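Local coordinates for protein Avidin/streptavidin (Shewanella denitrificans, PDB 3SZH) that probably binds biotin with high affinity, as a dimeric member of the avidin and streptavidin family from a cold-living bacterium, at residues A12-Q16 and Q114-T120; P49-N53 and S64-L68; L7-S11 and I23-N27. Residues are numbered along the deposited sequence.

Interaction 1: residues A12-Q16 and Q114-T120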
ATOM      1  N   ALA B  12       3.000  18.223   0.965  1.00 10.79           N
ATOM      2  CA  ALA B  12       2.334  17.812   2.193  1.00 10.92           C
ATOM      3  C   ALA B  12       0.820  17.943   2.057  1.00 10.38           C
ATOM      4  O   ALA B  12       0.302  18.863   1.409  1.00 11.63           O
ATOM      5  CB  ALA B  12       2.814  18.610   3.366  1.00 11.70           C
ATOM      6  N   TRP B  13       0.125  17.032   2.713  1.00 10.49           N
ATOM      7  CA  TRP B  13      -1.320  16.824   2.504  1.00 10.45           C
ATOM      8  C   TRP B  13      -1.953  16.498   3.841  1.00 10.37           C
ATOM      9  O   TRP B  13      -1.439  15.616   4.516  1.00 10.40           O
ATOM     10  CB  TRP B  13      -1.548  15.703   1.476  1.00 11.67           C
ATOM     11  CG  TRP B  13      -0.731  15.855   0.245  1.00 11.09           C
ATOM     12  CD1 TRP B  13       0.547  15.439   0.038  1.00 11.99           C
ATOM     13  CD2 TRP B  13      -1.108  16.557  -0.928  1.00 11.99           C
ATOM     14  NE1 TRP B  13       0.988  15.810  -1.198  1.00 11.82           N
ATOM     15  CE2 TRP B  13      -0.019  16.491  -1.818  1.00 11.56           C
ATOM     16  CE3 TRP B  13      -2.282  17.247  -1.335  1.00 14.06           C
ATOM     17  CZ2 TRP B  13      -0.044  17.116  -3.082  1.00 13.40           C
ATOM     18  CZ3 TRP B  13      -2.307  17.850  -2.607  1.00 14.73           C
ATOM     19  CH2 TRP B  13      -1.205  17.759  -3.460  1.00 14.45           C
ATOM     20  N   VAL B  14      -3.059  17.141   4.206  1.00 11.03           N
ATOM     21  CA  VAL B  14      -3.655  17.005   5.545  0.50 11.33           C
ATOM     22  C   VAL B  14      -5.086  16.504   5.424  1.00 11.28           C
ATOM     23  O   VAL B  14      -5.898  17.082   4.704  1.00 12.23           O
ATOM     24  CB  VAL B  14      -3.646  18.346   6.352  0.50 10.95           C
ATOM     25  CG1 VAL B  14      -3.974  18.097   7.795  0.50 11.92           C
ATOM     26  CG2 VAL B  14      -2.307  19.030   6.263  0.50  9.65           C
ATOM     27  N   ASN B  15      -5.427  15.447   6.136  1.00 11.15           N
ATOM     28  CA  ASN B  15      -6.774  14.885   6.054  1.00 11.64           C
ATOM     29  C   ASN B  15      -7.750  15.495   7.054  1.00 12.04           C
ATOM     30  O   ASN B  15      -7.450  16.427   7.795  1.00 12.32           O
ATOM     31  CB  ASN B  15      -6.754  13.333   6.118  1.00 11.78           C
ATOM     32  CG  ASN B  15      -6.488  12.787   7.512  1.00 11.26           C
ATOM     33  OD1 ASN B  15      -6.528  13.517   8.509  1.00 11.39           O
ATOM     34  ND2 ASN B  15      -6.229  11.484   7.594  1.00 12.72           N
ATOM     35  N   GLN B  16      -8.972  14.979   7.022  1.00 12.73           N
ATOM     36  CA  GLN B  16     -10.080  15.486   7.856  1.00 13.40           C
ATOM     37  C   GLN B  16      -9.903  15.279   9.376  1.00 13.23           C
ATOM     38  O   GLN B  16     -10.676  15.830  10.182  1.00 14.51           O
ATOM     39  CB  GLN B  16     -11.425  14.903   7.371  1.00 13.99           C
ATOM     40  CG  GLN B  16     -11.656  13.432   7.725  1.00 15.09           C
ATOM     41  CD  GLN B  16     -10.823  12.423   6.915  1.00 14.49           C
ATOM     42  OE1 GLN B  16     -10.265  12.740   5.849  1.00 14.24           O
ATOM     43  NE2 GLN B  16     -10.790  11.191   7.404  1.00 17.08           N
ATOM     44  N   GLN B 114     -12.458   6.155   4.420  1.00 14.37           N
ATOM     45  CA  GLN B 114     -12.133   7.152   3.394  1.00 13.85           C
ATOM     46  C   GLN B 114     -11.449   8.330   4.039  1.00 13.33           C
ATOM     47  O   GLN B 114     -11.916   8.841   5.042  1.00 15.27           O
ATOM     48  CB  GLN B 114     -13.363   7.669   2.593  1.00 15.37           C
ATOM     49  CG  GLN B 114     -13.050   9.021   1.840  1.00 19.05           C
ATOM     50  CD  GLN B 114     -13.330   9.087   0.303  1.00 24.06           C
ATOM     51  OE1 GLN B 114     -14.503   9.095  -0.125  1.00 26.18           O
ATOM     52  NE2 GLN B 114     -12.245   9.248  -0.518  1.00 21.06           N
ATOM     53  N   ASP B 115     -10.332   8.762   3.453  1.00 12.55           N
ATOM     54  CA  ASP B 115      -9.660  10.014   3.865  1.00 12.38           C
ATOM     55  C   ASP B 115      -9.541  10.919   2.663  1.00 12.01           C
ATOM     56  O   ASP B 115      -9.193  10.460   1.562  1.00 12.76           O
ATOM     57  CB  ASP B 115      -8.224   9.753   4.349  1.00 11.88           C
ATOM     58  CG  ASP B 115      -8.121   9.193   5.748  1.00 12.34           C
ATOM     59  OD1 ASP B 115      -9.132   9.069   6.475  1.00 13.54           O
ATOM     60  OD2 ASP B 115      -6.977   8.857   6.107  1.00 12.88           O
ATOM     61  N   VAL B 116      -9.815  12.213   2.855  1.00 12.22           N
ATOM     62  CA  VAL B 116      -9.526  13.205   1.825  1.00 12.56           C
ATOM     63  C   VAL B 116      -8.464  14.123   2.382  1.00 12.13           C
ATOM     64  O   VAL B 116      -8.634  14.705   3.448  1.00 12.46           O
ATOM     65  CB  VAL B 116     -10.777  13.992   1.391  1.00 13.16           C
ATOM     66  CG1 VAL B 116     -10.367  15.058   0.405  1.00 14.73           C
ATOM     67  CG2 VAL B 116     -11.810  13.027   0.768  1.00 14.51           C
ATOM     68  N   PHE B 117      -7.324  14.167   1.692  1.00 12.86           N
ATOM     69  CA  PHE B 117      -6.190  14.987   2.099  1.00 13.46           C
ATOM     70  C   PHE B 117      -6.223  16.255   1.253  1.00 14.72           C
ATOM     71  O   PHE B 117      -6.492  16.213   0.046  1.00 17.28           O
ATOM     72  CB  PHE B 117      -4.867  14.232   1.875  1.00 13.34           C
ATOM     73  CG  PHE B 117      -4.660  13.050   2.761  1.00 12.29           C
ATOM     74  CD1 PHE B 117      -5.242  11.820   2.455  1.00 11.69           C
ATOM     75  CD2 PHE B 117      -3.861  13.162   3.890  1.00 12.67           C
ATOM     76  CE1 PHE B 117      -5.026  10.721   3.277  1.00 12.35           C
ATOM     77  CE2 PHE B 117      -3.632  12.058   4.718  1.00 12.69           C
ATOM     78  CZ  PHE B 117      -4.212  10.840   4.413  1.00 12.23           C
ATOM     79  N   SER B 118      -6.016  17.384   1.903  1.00 13.69           N
ATOM     80  CA  SER B 118      -5.986  18.689   1.256  0.50 13.81           C
ATOM     81  C   SER B 118      -4.580  19.255   1.357  1.00 14.24           C
ATOM     82  O   SER B 118      -3.873  18.979   2.323  1.00 14.33           O
ATOM     83  CB  SER B 118      -6.968  19.633   1.959  0.50 13.87           C
ATOM     84  OG  SER B 118      -8.306  19.168   1.847  0.50 15.45           O
ATOM     85  N   GLN B 119      -4.168  20.054   0.394  1.00 15.30           N
ATOM     86  CA  GLN B 119      -2.885  20.715   0.480  1.00 16.76           C
ATOM     87  C   GLN B 119      -2.735  21.462   1.802  1.00 19.39           C
ATOM     88  O   GLN B 119      -3.716  22.025   2.320  1.00 19.49           O
ATOM     89  CB  GLN B 119      -2.704  21.659  -0.680  1.00 17.19           C
ATOM     90  CG  GLN B 119      -3.728  22.767  -0.796  1.00 17.95           C
ATOM     91  CD  GLN B 119      -3.422  23.651  -1.956  1.00 18.71           C
ATOM     92  OE1 GLN B 119      -3.652  23.266  -3.107  1.00 18.23           O
ATOM     93  NE2 GLN B 119      -2.882  24.833  -1.678  1.00 24.09           N
ATOM     94  N   THR B 120      -1.503  21.431   2.337  1.00 21.48           N
ATOM     95  CA  THR B 120      -1.110  22.095   3.601  1.00 24.25           C
ATOM     96  C   THR B 120      -1.799  23.441   3.755  1.00 25.16           C
ATOM     97  O   THR B 120      -1.612  24.313   2.908  1.00 26.70           O
ATOM     98  CB  THR B 120       0.447  22.360   3.705  1.00 24.93           C
ATOM     99  OG1 THR B 120       0.701  23.774   3.749  1.00 28.34           O
ATOM    100  CG2 THR B 120       1.194  21.789   2.534  1.00 25.09           C
TER
HETATM  101  O   HOH W   1      -8.398  18.452   4.742  1.00 35.40           O
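Three backbone hydrogen bonds join the first strand of the chain to the last. V14 and S118 form a hydrogen-bonded antiparallel pair, with V14 N to S118 O and S118 N to V14 O both 2.8 Å; farther along, T120 N reaches A12 O at a longer 3.3 Å. Between these bonds W13 lies opposite Q119 as a non-hydrogen-bonded pair. W13 CA approaches S118 O at 3.3 Å and F117 CA approaches V14 O at 3.4 Å, CA-H...O contacts that suit closely packed strands. A water bridges V14 O and S118 OG, a small hydroxyl that also meets K92.

From N15 onward side-chain amides and a carboxylate add to the pairing. Q16 uses both ends of its carboxamide: NE2 donates to D115 OD1 at 2.8 Å, while OE1 accepts from V116 N at 3.1 Å, much as another backbone would. N15 ND2 makes a weak bond of 3.1 Å to D115 OD2, whereas its OD1 accepts from D17 N and S19 N. D115 OD2 is also held by W80.

Apolar contacts line the inner side. W13 CB packs on F117 CB at 3.7 Å, and N15 CB sits over the F117 ring face, 3.7 Å from its centroid, a CH-pi contact. The large W13 ring suits this buried face, where it also touches I93.

Such first-to-last strand pairing closes the eight-stranded antiparallel barrel of the avidins, and N15 with D115 is consistent with the asparagine and aspartate that hold biotin's ureido group in streptavidin.

Interaction 2: residues P49-N53 and S64-L68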
ATOM      1  N   PRO B  49       6.618  10.961  13.811  1.00  9.87           N
ATOM      2  CA  PRO B  49       6.637  10.574  12.403  1.00  9.47           C
ATOM      3  C   PRO B  49       6.737   9.078  12.195  1.00  9.07           C
ATOM      4  O   PRO B  49       7.539   8.387  12.857  1.00  9.49           O
ATOM      5  CB  PRO B  49       7.880  11.274  11.861  1.00 10.80           C
ATOM      6  CG  PRO B  49       8.798  11.408  13.060  1.00 12.54           C
ATOM      7  CD  PRO B  49       7.910  11.532  14.261  1.00 11.41           C
ATOM      8  N   TYR B  50       5.910   8.594  11.257  1.00  8.53           N
ATOM      9  CA  TYR B  50       5.933   7.182  10.839  1.00  8.37           C
ATOM     10  C   TYR B  50       6.366   7.104   9.389  1.00  8.53           C
ATOM     11  O   TYR B  50       5.827   7.813   8.544  1.00  8.69           O
ATOM     12  CB  TYR B  50       4.567   6.490  11.047  1.00  8.92           C
ATOM     13  CG  TYR B  50       4.281   6.283  12.508  1.00  8.43           C
ATOM     14  CD1 TYR B  50       3.709   7.273  13.305  1.00  9.54           C
ATOM     15  CD2 TYR B  50       4.643   5.089  13.123  1.00  8.85           C
ATOM     16  CE1 TYR B  50       3.513   7.073  14.675  1.00  9.68           C
ATOM     17  CE2 TYR B  50       4.461   4.895  14.486  1.00  9.24           C
ATOM     18  CZ  TYR B  50       3.907   5.880  15.264  1.00  8.98           C
ATOM     19  OH  TYR B  50       3.727   5.735  16.615  1.00 11.08           O
ATOM     20  N   PRO B  51       7.392   6.305   9.074  1.00  8.71           N
ATOM     21  CA  PRO B  51       7.815   6.179   7.675  1.00  9.00           C
ATOM     22  C   PRO B  51       6.729   5.660   6.724  1.00  8.64           C
ATOM     23  O   PRO B  51       5.934   4.791   7.097  1.00  8.90           O
ATOM     24  CB  PRO B  51       9.003   5.211   7.742  1.00 10.18           C
ATOM     25  CG  PRO B  51       9.557   5.427   9.121  1.00 10.54           C
ATOM     26  CD  PRO B  51       8.330   5.608   9.980  1.00 10.25           C
ATOM     27  N   VAL B  52       6.767   6.166   5.499  1.00  8.20           N
ATOM     28  CA  VAL B  52       5.821   5.829   4.452  1.00  7.99           C
ATOM     29  C   VAL B  52       6.567   5.389   3.202  1.00  7.66           C
ATOM     30  O   VAL B  52       7.606   5.977   2.846  1.00  8.17           O
ATOM     31  CB  VAL B  52       4.978   7.088   4.103  1.00  8.54           C
ATOM     32  CG1 VAL B  52       4.032   6.836   2.927  1.00  9.71           C
ATOM     33  CG2 VAL B  52       4.206   7.588   5.325  1.00 10.17           C
ATOM     34  N   ASN B  53       6.028   4.383   2.529  1.00  7.77           N
ATOM     35  CA  ASN B  53       6.460   4.075   1.174  1.00  7.97           C
ATOM     36  C   ASN B  53       5.224   3.989   0.268  1.00  7.88           C
ATOM     37  O   ASN B  53       4.101   4.110   0.740  1.00  8.52           O
ATOM     38  CB  ASN B  53       7.356   2.811   1.113  1.00  8.27           C
ATOM     39  CG  ASN B  53       6.684   1.581   1.658  1.00  7.58           C
ATOM     40  OD1 ASN B  53       5.451   1.471   1.662  1.00  8.69           O
ATOM     41  ND2 ASN B  53       7.487   0.613   2.114  1.00  9.18           N
ATOM     42  N   SER B  64       1.666   3.660   2.174  1.00  7.91           N
ATOM     43  CA  SER B  64       1.407   2.784   3.320  0.50  7.72           C
ATOM     44  C   SER B  64       2.409   3.070   4.421  1.00  7.67           C
ATOM     45  O   SER B  64       3.581   3.428   4.174  1.00  8.00           O
ATOM     46  CB  SER B  64       1.442   1.325   2.854  0.50  7.17           C
ATOM     47  OG  SER B  64       1.351   0.357   3.885  0.50  5.84           O
ATOM     48  N   THR B  65       1.925   2.921   5.659  1.00  8.77           N
ATOM     49  CA  THR B  65       2.744   3.135   6.841  1.00  9.15           C
ATOM     50  C   THR B  65       2.558   1.986   7.810  1.00  8.66           C
ATOM     51  O   THR B  65       1.431   1.517   8.042  1.00  9.47           O
ATOM     52  CB  THR B  65       2.452   4.496   7.509  1.00  9.95           C
ATOM     53  OG1 THR B  65       3.519   4.816   8.410  1.00 11.40           O
ATOM     54  CG2 THR B  65       1.151   4.521   8.271  1.00 11.07           C
ATOM     55  N   LYS B  66       3.674   1.538   8.382  1.00  9.02           N
ATOM     56  CA  LYS B  66       3.676   0.609   9.500  1.00  8.93           C
ATOM     57  C   LYS B  66       3.671   1.411  10.794  1.00  8.99           C
ATOM     58  O   LYS B  66       4.513   2.289  10.994  1.00  8.86           O
ATOM     59  CB  LYS B  66       4.909  -0.301   9.405  1.00  9.66           C
ATOM     60  CG  LYS B  66       5.151  -1.175  10.633  1.00  9.81           C
ATOM     61  CD  LYS B  66       6.318  -2.150  10.403  1.00 10.32           C
ATOM     62  CE  LYS B  66       6.692  -2.840  11.688  1.00 10.90           C
ATOM     63  NZ  LYS B  66       7.683  -3.935  11.442  1.00 11.15           N
ATOM     64  N   TRP B  67       2.735   1.110  11.692  1.00  9.27           N
ATOM     65  CA  TRP B  67       2.603   1.883  12.924  1.00  9.47           C
ATOM     66  C   TRP B  67       3.574   1.418  13.994  1.00  9.13           C
ATOM     67  O   TRP B  67       3.183   0.924  15.067  1.00 10.02           O
ATOM     68  CB  TRP B  67       1.158   1.860  13.433  1.00 10.09           C
ATOM     69  CG  TRP B  67       0.187   2.480  12.474  1.00  9.93           C
ATOM     70  CD1 TRP B  67      -0.709   1.825  11.656  1.00 10.88           C
ATOM     71  CD2 TRP B  67       0.046   3.867  12.190  1.00 10.71           C
ATOM     72  NE1 TRP B  67      -1.409   2.741  10.890  1.00 10.52           N
ATOM     73  CE2 TRP B  67      -0.977   3.998  11.215  1.00 10.70           C
ATOM     74  CE3 TRP B  67       0.657   5.020  12.697  1.00 11.24           C
ATOM     75  CZ2 TRP B  67      -1.387   5.241  10.725  1.00 11.57           C
ATOM     76  CZ3 TRP B  67       0.261   6.243  12.201  1.00 13.03           C
ATOM     77  CH2 TRP B  67      -0.750   6.345  11.233  1.00 12.85           C
ATOM     78  N   LEU B  68       4.858   1.578  13.707  1.00  9.44           N
ATOM     79  CA  LEU B  68       5.912   1.319  14.673  1.00 10.38           C
ATOM     80  C   LEU B  68       6.997   2.336  14.383  1.00  9.98           C
ATOM     81  O   LEU B  68       7.442   2.477  13.252  1.00 11.65           O
ATOM     82  CB  LEU B  68       6.454  -0.112  14.530  1.00 10.85           C
ATOM     83  CG  LEU B  68       7.547  -0.546  15.514  1.00 12.51           C
ATOM     84  CD1 LEU B  68       7.029  -0.435  16.908  1.00 13.81           C
ATOM     85  CD2 LEU B  68       8.038  -1.957  15.196  1.00 13.72           C
TER
HETATM   86  O   HOH W   2       6.366   2.821   9.013  1.00 10.93           O
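T65 OG1 donates a 2.7 Å hydrogen bond to P51 O, a side-chain link where the main chains have drawn apart. N53 and S64 retain the regular antiparallel pair, N53 N to S64 O at 3.1 Å and S64 N to N53 O at 2.9 Å. P51 has no N-H to offer K66 O; a water donates to both P51 O and K66 O, at 2.8 Å each, and spans the gap. Beyond it, W67 centres an inverse gamma turn, where the chain turns a corner and its indole swings toward Y50. The indole edge meets the Y50 ring face, centroids 5.0 Å apart and planes at 62°, with Y50 CD1 and W67 CZ3 3.8 Å apart. Both wide rings fill buried space while their polar ends stay satisfied, Y50 OH by E72 O and W67 NE1 by T78. This hairpin of strands 50-57 and 60-66 lies between strands 31-37 and 73-85, with N53, S64 and K66 bonded to the second subunit.

Interaction 3: residues L7-S11 and I23-N27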
ATOM      1  N   LEU B   7       0.695  17.152  -7.160  1.00 18.07           N
ATOM      2  CA  LEU B   7       1.227  15.924  -6.575  1.00 17.94           C
ATOM      3  C   LEU B   7       2.692  15.778  -6.977  1.00 18.35           C
ATOM      4  O   LEU B   7       3.000  15.335  -8.089  1.00 20.72           O
ATOM      5  CB  LEU B   7       0.408  14.717  -7.054  1.00 18.48           C
ATOM      6  CG  LEU B   7       0.674  13.363  -6.397  1.00 18.71           C
ATOM      7  CD1 LEU B   7       0.357  13.454  -4.911  1.00 21.69           C
ATOM      8  CD2 LEU B   7      -0.137  12.238  -7.062  1.00 17.42           C
ATOM      9  N   THR B   8       3.592  16.196  -6.092  1.00 17.43           N
ATOM     10  CA  THR B   8       5.016  16.184  -6.385  1.00 17.09           C
ATOM     11  C   THR B   8       5.831  15.674  -5.207  1.00 16.15           C
ATOM     12  O   THR B   8       5.325  15.538  -4.087  1.00 15.98           O
ATOM     13  CB  THR B   8       5.541  17.618  -6.666  1.00 17.36           C
ATOM     14  OG1 THR B   8       5.520  18.370  -5.450  1.00 18.29           O
ATOM     15  CG2 THR B   8       4.712  18.347  -7.726  1.00 18.98           C
ATOM     16  N   ALA B   9       7.109  15.437  -5.455  1.00 15.61           N
ATOM     17  CA  ALA B   9       8.027  15.267  -4.363  1.00 14.81           C
ATOM     18  C   ALA B   9       7.939  16.507  -3.491  1.00 14.26           C
ATOM     19  O   ALA B   9       7.672  17.609  -3.993  1.00 15.17           O
ATOM     20  CB  ALA B   9       9.435  15.058  -4.867  1.00 16.01           C
ATOM     21  N   MET B  10       8.202  16.339  -2.203  1.00 13.44           N
ATOM     22  CA  MET B  10       8.214  17.447  -1.244  1.00 12.96           C
ATOM     23  C   MET B  10       6.879  18.195  -1.226  1.00 11.96           C
ATOM     24  O   MET B  10       6.819  19.426  -1.335  1.00 14.12           O
ATOM     25  CB  MET B  10       9.366  18.408  -1.550  1.00 13.87           C
ATOM     26  CG  MET B  10      10.695  17.702  -1.767  1.00 17.05           C
ATOM     27  SD  MET B  10      11.193  16.569  -0.495  1.00 20.93           S
ATOM     28  CE  MET B  10      10.769  17.472   0.943  1.00 14.42           C
ATOM     29  N   SER B  11       5.791  17.448  -1.089  1.00 11.79           N
ATOM     30  CA  SER B  11       4.449  18.023  -0.967  1.00 11.75           C
ATOM     31  C   SER B  11       3.771  17.409   0.250  1.00 10.90           C
ATOM     32  O   SER B  11       3.972  16.223   0.562  1.00 11.99           O
ATOM     33  CB  SER B  11       3.626  17.823  -2.244  1.00 12.28           C
ATOM     34  OG  SER B  11       3.407  16.464  -2.577  1.00 13.48           O
ATOM     35  N   ILE B  23       5.185  13.953   1.734  1.00 10.36           N
ATOM     36  CA  ILE B  23       5.862  13.238   0.672  1.00 10.75           C
ATOM     37  C   ILE B  23       7.263  13.779   0.521  1.00 10.67           C
ATOM     38  O   ILE B  23       7.431  14.978   0.273  1.00 12.82           O
ATOM     39  CB  ILE B  23       5.103  13.292  -0.676  1.00 11.19           C
ATOM     40  CG1 ILE B  23       3.667  12.775  -0.542  1.00 11.87           C
ATOM     41  CG2 ILE B  23       5.883  12.564  -1.764  1.00 12.88           C
ATOM     42  CD1 ILE B  23       2.862  12.836  -1.858  1.00 12.71           C
ATOM     43  N   ASN B  24       8.257  12.913   0.672  1.00 10.76           N
ATOM     44  CA  ASN B  24       9.642  13.281   0.548  1.00 12.16           C
ATOM     45  C   ASN B  24      10.141  13.141  -0.881  1.00 12.38           C
ATOM     46  O   ASN B  24      10.299  14.147  -1.562  1.00 18.69           O
ATOM     47  CB  ASN B  24      10.471  12.492   1.541  1.00 12.06           C
ATOM     48  CG  ASN B  24      11.920  12.792   1.410  1.00 15.10           C
ATOM     49  OD1 ASN B  24      12.653  12.023   0.800  1.00 20.44           O
ATOM     50  ND2 ASN B  24      12.348  13.915   1.951  1.00 17.66           N
ATOM     51  N   SER B  25      10.423  11.930  -1.332  1.00 12.56           N
ATOM     52  CA  SER B  25      10.915  11.676  -2.672  1.00 11.83           C
ATOM     53  C   SER B  25       9.872  10.946  -3.514  1.00 10.88           C
ATOM     54  O   SER B  25       9.078  10.138  -3.010  1.00 11.12           O
ATOM     55  CB  SER B  25      12.228  10.881  -2.628  1.00 13.00           C
ATOM     56  OG  SER B  25      12.029   9.586  -2.093  1.00 14.49           O
ATOM     57  N   ILE B  26       9.885  11.256  -4.804  1.00 11.45           N
ATOM     58  CA  ILE B  26       9.242  10.449  -5.827  1.00 11.87           C
ATOM     59  C   ILE B  26      10.299  10.242  -6.912  1.00 11.90           C
ATOM     60  O   ILE B  26      10.702  11.194  -7.590  1.00 13.11           O
ATOM     61  CB  ILE B  26       7.987  11.103  -6.426  1.00 12.21           C
ATOM     62  CG1 ILE B  26       6.936  11.413  -5.349  1.00 13.21           C
ATOM     63  CG2 ILE B  26       7.412  10.227  -7.524  1.00 13.63           C
ATOM     64  CD1 ILE B  26       5.721  12.206  -5.879  1.00 13.45           C
ATOM     65  N   ASN B  27      10.806   9.015  -7.022  1.00 12.16           N
ATOM     66  CA  ASN B  27      11.966   8.766  -7.881  1.00 12.49           C
ATOM     67  C   ASN B  27      11.575   8.605  -9.334  1.00 12.18           C
ATOM     68  O   ASN B  27      10.409   8.769  -9.689  1.00 12.29           O
ATOM     69  CB  ASN B  27      12.854   7.630  -7.336  1.00 13.17           C
ATOM     70  CG  ASN B  27      12.288   6.221  -7.549  1.00 12.64           C
ATOM     71  OD1 ASN B  27      12.848   5.255  -6.986  1.00 15.94           O
ATOM     72  ND2 ASN B  27      11.238   6.073  -8.309  1.00 10.55           N
TER
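This is a short backbone pairing between the N-terminal lead-in at 7-11 and the end of strand 20-26, at the point where the chain enters the first strand of the barrel. Its firmest bond is I23 N to S11 O, 2.8 Å. The return bond, S11 N to I23 O, is weak at 3.3 Å, and M10 N donates to N24 O at 3.1 Å, though the position of that oxygen is less certain.

M10 and S11 both face I23, the mark of a G1 beta bulge. M10 takes the left-handed backbone conformation (phi 57°, psi 51°) that the first bulge position requires; glycine is commonest there, but methionine is tolerated at this exposed place, its CA-to-CB bond pointing away from 23-27. A classic bulge follows in the partner strand, where N24 and S25 both face T33, and S25 OG bonds to the T33 hydroxyl.

Two small hydroxyl side chains brace the lead-in internally. S11 OG donates to T8 O at 2.6 Å and is also bonded to W13 NE1, while T8 OG1 donates to A9 O at 2.7 Å.

The hydrophobic side of the contact belongs to branched aliphatic residues. L7 CD1 meets I23 CD1 at 4.0 Å, and both side chains also touch W13 and I61. The CD1 methyl of I26 comes within 3.5 Å of A9 N and of T8 C. A9 is small enough to let the two chains come close: its CB is 3.5 Å from N24 O and 4.4 Å from I26 CG1. L7 and I26 each reach V56 on strand 50-57.

In the fold
All three contacts belong to one closed antiparallel sheet. The first segments of interactions 1 and 3 follow directly on one another, and the two contacts touch, W13 NE1 lying 3.6 Å from I23 CD1: the chain runs from 7-11 straight into strand 11-14, which lies between strands 20-26 and 111-119. Interaction 2 sits across the chain's centre from interaction 1, nested in the long loop that interaction 1 closes, and meets neither of the others. It is the most buried, combining aromatic packing with polar ties to the second subunit. Interaction 1 mixes regular strand bonding with carboxamide and carboxylate chemistry. Interaction 3, the farthest from the centre, relies on bulged backbone bonds and aliphatic side chains, with no other subunit touching it.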